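Local coordinates for protein putative phosphoglycolate phosphatase (PDB 2HI0) that probably hydrolyses the phosphate ester of 2-phosphoglycolate as a phosphatase of the haloacid dehalogenase superfamily, at residues 160-163 with 169-172; 208-213 with 231-236; 30-35 with 94-99. All coordinates share one frame; numbering follows the deposited sequence. Where two conformers were deposited one is given.

Contact 1 of 3, residues 160-163 with 169-172; sequences SGIR and DMTS
Arg163 grips the carboxylate of Asp169 side-on, with NE and NH2 both directed at one oxygen. The salt bridge measures 2.9 Å from Arg163 NH2 to Asp169 OD1, and Arg163 NE lies 3.0 Å from the same Asp169 OD1. Both bonds are bent, with N-H...O angles of 137° for NE and 140° for NH2, as expected when two donors of one guanidinium converge on a single acceptor. The two flat groups are turned 79° apart, so the usual paired, coplanar bridge does not form: NH2 uses the syn lone pair of OD1, whereas NE meets that oxygen from above the carboxylate plane. A bend at chi3 brings the guanidinium edge over to Asp169.

One residue on from Asp169, Met170, present as selenomethionine, passes its CG 3.4 Å from the carbonyl O of Arg163. Ile162 adds a looser apolar touch, its CG2 lying 4.2 Å from Met170 CG. One water ties the backbones together, donating to Arg163 O at 2.7 Å and accepting from Met170 N at 2.9 Å, which gives this amide of the first helical turn a partner.

Farther out, Met170 also rests on Val132 of strand 128-133, while Ser172 OG bonds to Pro168 O and Arg182 NH2 and so ties the helix start to its surroundings. The arrangement is that of a strand-to-helix connection in the Rossmann-like core of the HAD fold: the loop after strand 154-158 folds back on the first turn of helix 169-178.

Contact 2 of 3, residues 208-213 with 231-236; sequences VNWGFR and EKLEEA. With EDO (1,2-ethanediol), chain K.
Leu233 points from its helix toward the end of strand 204-208 and the loop that follows it, and presents a single methyl, CD2, to two side chains, Val208 and Trp210. The indole receives it at the rim of the six-membered ring: CD2 lies near the ring plane, 4.0 Å from Trp210 CH2, and the two side chains cross at about a right angle. Leu233 CD2 thus meets the ring at its edge, not over a face. Leu233 CG stands anti to its backbone N (chi1 174°), which extends the branch out from the helix to the indole. The same methyl is 4.2 Å from Val208 CG1, at a slant.

Val208 and Trp210 are themselves packed together. Val208, through CB and its CG1 methyl, lies against one face of the ring, CB sitting 3.4 Å above the indole plane and displaced toward the rim. Trp210 holds CG between the backbone N and the carbonyl carbon (chi1 56°), turning the ring back over Val208. The indole NE1 bonds to the carbonyl O of Thr14, and the ring also meets that of Phe112, the planes at about 60°.

Around this cluster, Leu233 touches Val227, Ile206 and Leu118, so helix 230-238 packs on the C-terminal part of the parallel sheet of the HAD-type core (strands 204-208 and 226-227) and on helix 115-124. On the helix surface, Lys232 NZ bridges to Glu235 OE2 at 3.1 Å. Ethanediol, probably from the crystallisation liquor, donates from its O2 to Glu234 OE1 at 2.6 Å; Asn121 ND2 bonds to that same oxygen.

No hydrogen bond crosses between the segments: the contact is purely apolar, and the rotation of the indole is probably fixed by its NE1 bond and by Val208 rather than by Leu233.

Contact 3 of 3, residues 30-35 with 94-99; sequences FEQTGH and LEVFKP. With EDO (1,2-ethanediol), chain H.
Val96 directs its two methyls at different residues of 30-35, and the apolar contact rests on this fork. CG2 comes within 4.0 Å of Thr33 CG2, the two side chains sliding past each other in opposite directions. CG1, anti to the backbone N of Val96 (chi1 180°), reaches Gln32 CB at 4.1 Å. Gln32 then bends at chi2 and carries its amide away from Val96. Neighbouring turns widen the interface: Val96 also touches Tyr28 and Ala29, and Thr33 touches Val93.

Among backbone bonds, a Schellman motif closes helix 19-32, with His35 N to Phe30 O at 2.9 Å and Gly34 N to Glu31 O at 3.2 Å. Gly34, at positive phi, is its C-prime residue. Phe30 O also accepts from Thr33 N, and so takes two backbone bonds. The contact joins this helix end to helix 87-103, within the helical cap of the HAD-family protein, and Thr33 O to Arg92 NH2 adds a polar tie.

Polar side-chain bonds run to outside partners: Thr33 OG1 to Ala29 O, His35 ND1 to Glu63 and His35 NE2 to Glu89. An ethanediol O1 donates to Glu31 OE1 at 2.6 Å.

How the contacts relate
None of the three contacts touches another. Contact 3 belongs to the helical cap, its centre about 25 Å from that of contact 1 and about 33 Å from that of contact 2; the nearest atoms are about 6 Å and about 10 Å apart. Contacts 1 and 2 both lie in the core domain, the one with the parallel sheet, on opposite sides of the chain's centre, nearest atoms about 15 Å apart. Contact 2 lies nearer than contact 1 to the sodium site of Asp10, Asp12 and Asp190: the side chain of Val208 is about 8 Å from the ion, that of Met170 about 12 Å. Val208 also touches Asp190, and Phe212 N bonds to Asp190 OD2.

Contact 1 of 3, residues 160-163 with 169-172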
loop_
_atom_site.group_PDB
_atom_site.type_symbol
_atom_site.label_atom_id
_atom_site.label_comp_id
_atom_site.label_asym_id
_atom_site.label_seq_id
_atom_site.Cartn_x
_atom_site.Cartn_y
_atom_site.Cartn_z
ATOM N N SER A 160 5.931 -13.616 4.865
ATOM C CA SER A 160 5.520 -14.611 5.836
ATOM C C SER A 160 6.374 -14.584 7.084
ATOM O O SER A 160 7.605 -14.578 7.006
ATOM C CB SER A 160 5.604 -16.016 5.233
ATOM O OG SER A 160 4.495 -16.769 5.693
ATOM N N GLY A 161 5.716 -14.554 8.232
ATOM C CA GLY A 161 6.411 -14.605 9.495
ATOM C C GLY A 161 6.777 -13.257 10.099
ATOM O O GLY A 161 7.301 -13.193 11.209
ATOM N N ILE A 162 6.497 -12.175 9.362
ATOM C CA ILE A 162 6.696 -10.825 9.862
ATOM C C ILE A 162 5.374 -10.060 9.738
ATOM O O ILE A 162 4.741 -10.067 8.660
ATOM C CB ILE A 162 7.773 -10.120 9.051
ATOM C CG1 ILE A 162 9.087 -10.919 9.140
ATOM C CG2 ILE A 162 7.984 -8.653 9.523
ATOM C CD1 ILE A 162 9.720 -10.897 10.554
ATOM N N ARG A 163 4.941 -9.427 10.816
ATOM C CA ARG A 163 3.633 -8.747 10.790
ATOM C C ARG A 163 3.514 -7.649 9.712
ATOM O O ARG A 163 4.432 -6.834 9.506
ATOM C CB ARG A 163 3.242 -8.175 12.155
ATOM C CG ARG A 163 3.128 -9.208 13.228
ATOM C CD ARG A 163 2.606 -8.647 14.495
ATOM N NE ARG A 163 3.495 -7.639 15.112
ATOM C CZ ARG A 163 3.253 -7.043 16.280
ATOM N NH1 ARG A 163 2.131 -7.307 16.934
ATOM N NH2 ARG A 163 4.080 -6.139 16.764
ATOM N N ASP A 169 6.325 -3.392 12.889
ATOM C CA ASP A 169 7.536 -4.133 12.687
ATOM C C ASP A 169 8.301 -3.743 11.406
ATOM O O ASP A 169 9.528 -3.593 11.394
ATOM C CB ASP A 169 7.239 -5.634 12.638
ATOM C CG ASP A 169 6.525 -6.166 13.881
ATOM O OD1 ASP A 169 5.534 -5.560 14.317
ATOM O OD2 ASP A 169 6.920 -7.224 14.394
HETATM N N MSE A 170 7.594 -3.665 10.288
HETATM C CA MSE A 170 8.296 -3.412 9.007
HETATM C C MSE A 170 8.893 -2.010 8.988
HETATM O O MSE A 170 9.990 -1.809 8.510
HETATM C CB MSE A 170 7.373 -3.634 7.830
HETATM C CG MSE A 170 6.739 -5.037 7.794
HETATM SE SE MSE A 170 5.340 -5.176 6.435
HETATM C CE MSE A 170 6.554 -5.204 5.192
ATOM N N THR A 171 8.161 -1.029 9.487
ATOM C CA THR A 171 8.666 0.349 9.549
ATOM C C THR A 171 9.818 0.464 10.567
ATOM O O THR A 171 10.736 1.267 10.378
ATOM C CB THR A 171 7.511 1.343 9.833
ATOM O OG1 THR A 171 6.601 1.285 8.711
ATOM C CG2 THR A 171 8.034 2.798 10.036
ATOM N N SER A 172 9.802 -0.363 11.624
ATOM C CA SER A 172 10.907 -0.380 12.583
ATOM C C SER A 172 12.189 -0.938 11.905
ATOM O O SER A 172 13.292 -0.457 12.185
ATOM C CB SER A 172 10.590 -1.189 13.819
ATOM O OG SER A 172 9.595 -0.549 14.613
HETATM O O HOH W 1 4.713 -4.159 10.012
#

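Contact 2 of 3, residues 208-213 with 231-236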
loop_
_atom_site.group_PDB
_atom_site.type_symbol
_atom_site.label_atom_id
_atom_site.label_comp_id
_atom_site.label_asym_id
_atom_site.label_seq_id
_atom_site.Cartn_x
_atom_site.Cartn_y
_atom_site.Cartn_z
ATOM N N VAL A 208 -2.189 11.065 0.592
ATOM C CA VAL A 208 -2.309 11.474 -0.809
ATOM C C VAL A 208 -3.729 11.105 -1.278
ATOM O O VAL A 208 -4.299 10.123 -0.814
ATOM C CB VAL A 208 -1.186 10.835 -1.698
ATOM C CG1 VAL A 208 0.168 11.135 -1.039
ATOM C CG2 VAL A 208 -1.385 9.310 -1.949
ATOM N N ASN A 209 -4.277 11.892 -2.197
ATOM C CA ASN A 209 -5.670 11.682 -2.646
ATOM C C ASN A 209 -5.773 10.930 -3.989
ATOM O O ASN A 209 -6.862 10.774 -4.544
ATOM C CB ASN A 209 -6.426 13.021 -2.711
ATOM C CG ASN A 209 -6.223 13.741 -4.040
ATOM O OD1 ASN A 209 -5.190 13.628 -4.666
ATOM N ND2 ASN A 209 -7.242 14.471 -4.478
ATOM N N TRP A 210 -4.636 10.506 -4.536
ATOM C CA TRP A 210 -4.638 9.890 -5.865
ATOM C C TRP A 210 -4.594 8.363 -5.785
ATOM O O TRP A 210 -4.416 7.703 -6.836
ATOM C CB TRP A 210 -3.508 10.437 -6.743
ATOM C CG TRP A 210 -2.149 10.311 -6.188
ATOM C CD1 TRP A 210 -1.346 9.222 -6.254
ATOM C CD2 TRP A 210 -1.403 11.337 -5.529
ATOM N NE1 TRP A 210 -0.147 9.476 -5.639
ATOM C CE2 TRP A 210 -0.147 10.785 -5.210
ATOM C CE3 TRP A 210 -1.688 12.657 -5.130
ATOM C CZ2 TRP A 210 0.827 11.527 -4.541
ATOM C CZ3 TRP A 210 -0.750 13.370 -4.538
ATOM C CH2 TRP A 210 0.509 12.814 -4.208
ATOM N N GLY A 211 -4.820 7.821 -4.590
ATOM C CA GLY A 211 -4.774 6.405 -4.380
ATOM C C GLY A 211 -6.128 5.725 -4.175
ATOM O O GLY A 211 -7.107 6.115 -4.835
ATOM N N PHE A 212 -6.164 4.724 -3.295
ATOM C CA PHE A 212 -7.288 3.821 -3.226
ATOM C C PHE A 212 -8.446 4.300 -2.339
ATOM O O PHE A 212 -9.549 3.709 -2.419
ATOM C CB PHE A 212 -6.856 2.436 -2.780
ATOM C CG PHE A 212 -5.965 1.703 -3.761
ATOM C CD1 PHE A 212 -5.433 2.295 -4.884
ATOM C CD2 PHE A 212 -5.654 0.375 -3.509
ATOM C CE1 PHE A 212 -4.597 1.594 -5.737
ATOM C CE2 PHE A 212 -4.840 -0.332 -4.344
ATOM C CZ PHE A 212 -4.316 0.243 -5.466
ATOM N N ARG A 213 -8.236 5.325 -1.482
ATOM C CA ARG A 213 -9.319 5.857 -0.631
ATOM C C ARG A 213 -9.627 7.297 -1.014
ATOM O O ARG A 213 -8.751 8.077 -1.455
ATOM C CB ARG A 213 -8.917 5.803 0.833
ATOM C CG ARG A 213 -8.605 4.426 1.422
ATOM C CD ARG A 213 -9.755 3.448 1.285
ATOM N NE ARG A 213 -9.692 2.309 2.189
ATOM C CZ ARG A 213 -10.555 1.280 2.168
ATOM N NH1 ARG A 213 -11.517 1.211 1.240
ATOM N NH2 ARG A 213 -10.455 0.313 3.091
ATOM N N GLU A 231 3.959 17.809 -6.389
ATOM C CA GLU A 231 4.606 19.065 -5.983
ATOM C C GLU A 231 4.190 19.446 -4.570
ATOM O O GLU A 231 5.026 19.827 -3.768
ATOM C CB GLU A 231 4.267 20.206 -6.931
ATOM C CG GLU A 231 4.755 21.543 -6.430
ATOM N N LYS A 232 2.899 19.346 -4.274
ATOM C CA LYS A 232 2.387 19.629 -2.930
ATOM C C LYS A 232 2.914 18.643 -1.889
ATOM O O LYS A 232 3.222 19.013 -0.774
ATOM C CB LYS A 232 0.865 19.705 -2.921
ATOM C CG LYS A 232 0.291 20.944 -3.658
ATOM C CD LYS A 232 1.223 22.201 -3.537
ATOM C CE LYS A 232 0.873 23.333 -4.527
ATOM N NZ LYS A 232 2.104 24.002 -5.104
ATOM N N LEU A 233 3.082 17.410 -2.298
ATOM C CA LEU A 233 3.669 16.382 -1.449
ATOM C C LEU A 233 5.115 16.732 -1.150
ATOM O O LEU A 233 5.529 16.645 0.028
ATOM C CB LEU A 233 3.547 14.990 -2.102
ATOM C CG LEU A 233 4.243 13.829 -1.413
ATOM C CD1 LEU A 233 3.803 13.751 0.055
ATOM C CD2 LEU A 233 3.960 12.523 -2.149
ATOM N N GLU A 234 5.872 17.184 -2.169
ATOM C CA GLU A 234 7.250 17.665 -1.927
ATOM C C GLU A 234 7.266 18.815 -0.886
ATOM O O GLU A 234 8.058 18.833 0.075
ATOM C CB GLU A 234 7.883 18.166 -3.244
ATOM C CG GLU A 234 9.362 18.541 -3.112
ATOM C CD GLU A 234 10.044 18.902 -4.422
ATOM O OE1 GLU A 234 9.763 18.276 -5.474
ATOM O OE2 GLU A 234 10.911 19.792 -4.376
ATOM N N GLU A 235 6.385 19.779 -1.071
ATOM C CA GLU A 235 6.296 20.897 -0.136
ATOM C C GLU A 235 5.961 20.438 1.288
ATOM O O GLU A 235 6.525 20.948 2.263
ATOM C CB GLU A 235 5.291 21.929 -0.650
ATOM C CG GLU A 235 5.734 22.554 -1.968
ATOM C CD GLU A 235 4.685 23.457 -2.584
ATOM O OE1 GLU A 235 3.707 23.801 -1.878
ATOM O OE2 GLU A 235 4.855 23.819 -3.770
ATOM N N ALA A 236 5.080 19.436 1.403
ATOM C CA ALA A 236 4.693 18.879 2.709
ATOM C C ALA A 236 5.883 18.200 3.373
ATOM O O ALA A 236 6.103 18.338 4.602
ATOM C CB ALA A 236 3.556 17.909 2.568
HETATM C C1 EDO K . 6.812 16.936 -8.943
HETATM O O1 EDO K . 7.211 17.834 -9.987
HETATM C C2 EDO K . 7.836 17.020 -7.820
HETATM O O2 EDO K . 7.756 18.275 -7.136
#

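Contact 3 of 3, residues 30-35 with 94-99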
loop_
_atom_site.group_PDB
_atom_site.type_symbol
_atom_site.label_atom_id
_atom_site.label_comp_id
_atom_site.label_asym_id
_atom_site.label_seq_id
_atom_site.Cartn_x
_atom_site.Cartn_y
_atom_site.Cartn_z
ATOM N N PHE A 30 -9.175 -15.723 -9.572
ATOM C CA PHE A 30 -10.574 -16.061 -9.322
ATOM C C PHE A 30 -11.105 -16.983 -10.409
ATOM O O PHE A 30 -11.695 -18.012 -10.146
ATOM C CB PHE A 30 -11.458 -14.801 -9.181
ATOM C CG PHE A 30 -11.638 -14.353 -7.714
ATOM C CD1 PHE A 30 -10.528 -14.092 -6.958
ATOM C CD2 PHE A 30 -12.891 -14.282 -7.101
ATOM C CE1 PHE A 30 -10.591 -13.717 -5.644
ATOM C CE2 PHE A 30 -12.973 -13.921 -5.751
ATOM C CZ PHE A 30 -11.811 -13.643 -5.033
ATOM N N GLU A 31 -10.870 -16.612 -11.652
ATOM C CA GLU A 31 -11.349 -17.453 -12.752
ATOM C C GLU A 31 -10.726 -18.867 -12.686
ATOM O O GLU A 31 -11.429 -19.879 -12.874
ATOM C CB GLU A 31 -10.983 -16.796 -14.090
ATOM C CG GLU A 31 -11.417 -17.600 -15.309
ATOM C CD GLU A 31 -11.198 -16.888 -16.632
ATOM O OE1 GLU A 31 -10.069 -16.421 -16.914
ATOM O OE2 GLU A 31 -12.188 -16.874 -17.405
ATOM N N GLN A 32 -9.404 -18.921 -12.453
ATOM C CA GLN A 32 -8.714 -20.194 -12.340
ATOM C C GLN A 32 -9.221 -21.117 -11.223
ATOM O O GLN A 32 -9.026 -22.320 -11.269
ATOM C CB GLN A 32 -7.196 -20.027 -12.172
ATOM C CG GLN A 32 -6.518 -19.543 -13.413
ATOM C CD GLN A 32 -6.550 -20.552 -14.521
ATOM O OE1 GLN A 32 -6.178 -21.716 -14.310
ATOM N NE2 GLN A 32 -6.988 -20.136 -15.720
ATOM N N THR A 33 -9.822 -20.527 -10.201
ATOM C CA THR A 33 -10.324 -21.256 -9.048
ATOM C C THR A 33 -11.869 -21.350 -9.007
ATOM O O THR A 33 -12.454 -21.777 -8.008
ATOM C CB THR A 33 -9.743 -20.672 -7.765
ATOM O OG1 THR A 33 -10.044 -19.271 -7.685
ATOM C CG2 THR A 33 -8.243 -20.889 -7.677
ATOM N N GLY A 34 -12.515 -21.032 -10.125
ATOM C CA GLY A 34 -13.944 -21.269 -10.265
ATOM C C GLY A 34 -14.868 -20.183 -9.751
ATOM O O GLY A 34 -16.086 -20.423 -9.613
ATOM N N HIS A 35 -14.342 -18.984 -9.518
ATOM C CA HIS A 35 -15.112 -17.880 -8.939
ATOM C C HIS A 35 -15.505 -16.881 -10.021
ATOM O O HIS A 35 -15.019 -16.977 -11.136
ATOM C CB HIS A 35 -14.313 -17.163 -7.873
ATOM C CG HIS A 35 -14.121 -17.986 -6.648
ATOM N ND1 HIS A 35 -15.083 -18.063 -5.666
ATOM C CD2 HIS A 35 -13.133 -18.835 -6.282
ATOM C CE1 HIS A 35 -14.676 -18.886 -4.718
ATOM N NE2 HIS A 35 -13.505 -19.387 -5.071
ATOM N N LEU A 94 -4.920 -17.609 -3.341
ATOM C CA LEU A 94 -3.585 -16.968 -3.253
ATOM C C LEU A 94 -2.505 -17.792 -3.925
ATOM O O LEU A 94 -1.494 -17.265 -4.433
ATOM C CB LEU A 94 -3.221 -16.700 -1.803
ATOM C CG LEU A 94 -3.928 -15.507 -1.151
ATOM C CD1 LEU A 94 -3.568 -15.427 0.325
ATOM C CD2 LEU A 94 -3.498 -14.233 -1.838
ATOM N N GLU A 95 -2.683 -19.118 -3.934
ATOM C CA GLU A 95 -1.716 -20.004 -4.568
ATOM C C GLU A 95 -1.525 -19.658 -6.066
ATOM O O GLU A 95 -0.422 -19.803 -6.616
ATOM C CB GLU A 95 -2.205 -21.442 -4.425
ATOM C CG GLU A 95 -1.244 -22.466 -5.000
ATOM C CD GLU A 95 -1.701 -23.911 -4.807
ATOM O OE1 GLU A 95 -2.906 -24.154 -4.569
ATOM O OE2 GLU A 95 -0.840 -24.807 -4.927
ATOM N N VAL A 96 -2.599 -19.219 -6.704
ATOM C CA VAL A 96 -2.574 -18.740 -8.081
ATOM C C VAL A 96 -2.213 -17.264 -8.142
ATOM O O VAL A 96 -1.356 -16.865 -8.902
ATOM C CB VAL A 96 -3.948 -18.968 -8.783
ATOM C CG1 VAL A 96 -3.928 -18.450 -10.250
ATOM C CG2 VAL A 96 -4.351 -20.477 -8.651
ATOM N N PHE A 97 -2.873 -16.452 -7.323
ATOM C CA PHE A 97 -2.682 -14.996 -7.393
ATOM C C PHE A 97 -1.235 -14.500 -7.145
ATOM O O PHE A 97 -0.725 -13.613 -7.877
ATOM C CB PHE A 97 -3.580 -14.306 -6.386
ATOM C CG PHE A 97 -3.415 -12.805 -6.365
ATOM C CD1 PHE A 97 -4.031 -11.998 -7.327
ATOM C CD2 PHE A 97 -2.657 -12.210 -5.394
ATOM C CE1 PHE A 97 -3.841 -10.624 -7.308
ATOM C CE2 PHE A 97 -2.455 -10.843 -5.400
ATOM C CZ PHE A 97 -3.060 -10.045 -6.345
ATOM N N LYS A 98 -0.595 -15.014 -6.090
ATOM C CA LYS A 98 0.716 -14.463 -5.717
ATOM C C LYS A 98 1.760 -14.591 -6.839
ATOM O O LYS A 98 2.351 -13.615 -7.276
ATOM C CB LYS A 98 1.190 -15.070 -4.397
ATOM C CG LYS A 98 0.346 -14.574 -3.233
ATOM C CD LYS A 98 0.944 -14.892 -1.853
ATOM C CE LYS A 98 2.427 -14.499 -1.743
ATOM N NZ LYS A 98 2.882 -14.400 -0.319
ATOM N N PRO A 99 1.968 -15.788 -7.354
ATOM C CA PRO A 99 2.936 -15.914 -8.449
ATOM C C PRO A 99 2.487 -15.236 -9.744
ATOM O O PRO A 99 3.304 -14.595 -10.446
ATOM C CB PRO A 99 3.061 -17.419 -8.656
ATOM C CG PRO A 99 1.860 -17.994 -8.019
ATOM C CD PRO A 99 1.418 -17.093 -6.932
HETATM C C1 EDO H . -10.251 -13.369 -16.008
HETATM O O1 EDO H . -9.511 -13.845 -17.120
HETATM C C2 EDO H . -11.008 -12.128 -16.475
HETATM O O2 EDO H . -12.022 -12.413 -17.449
#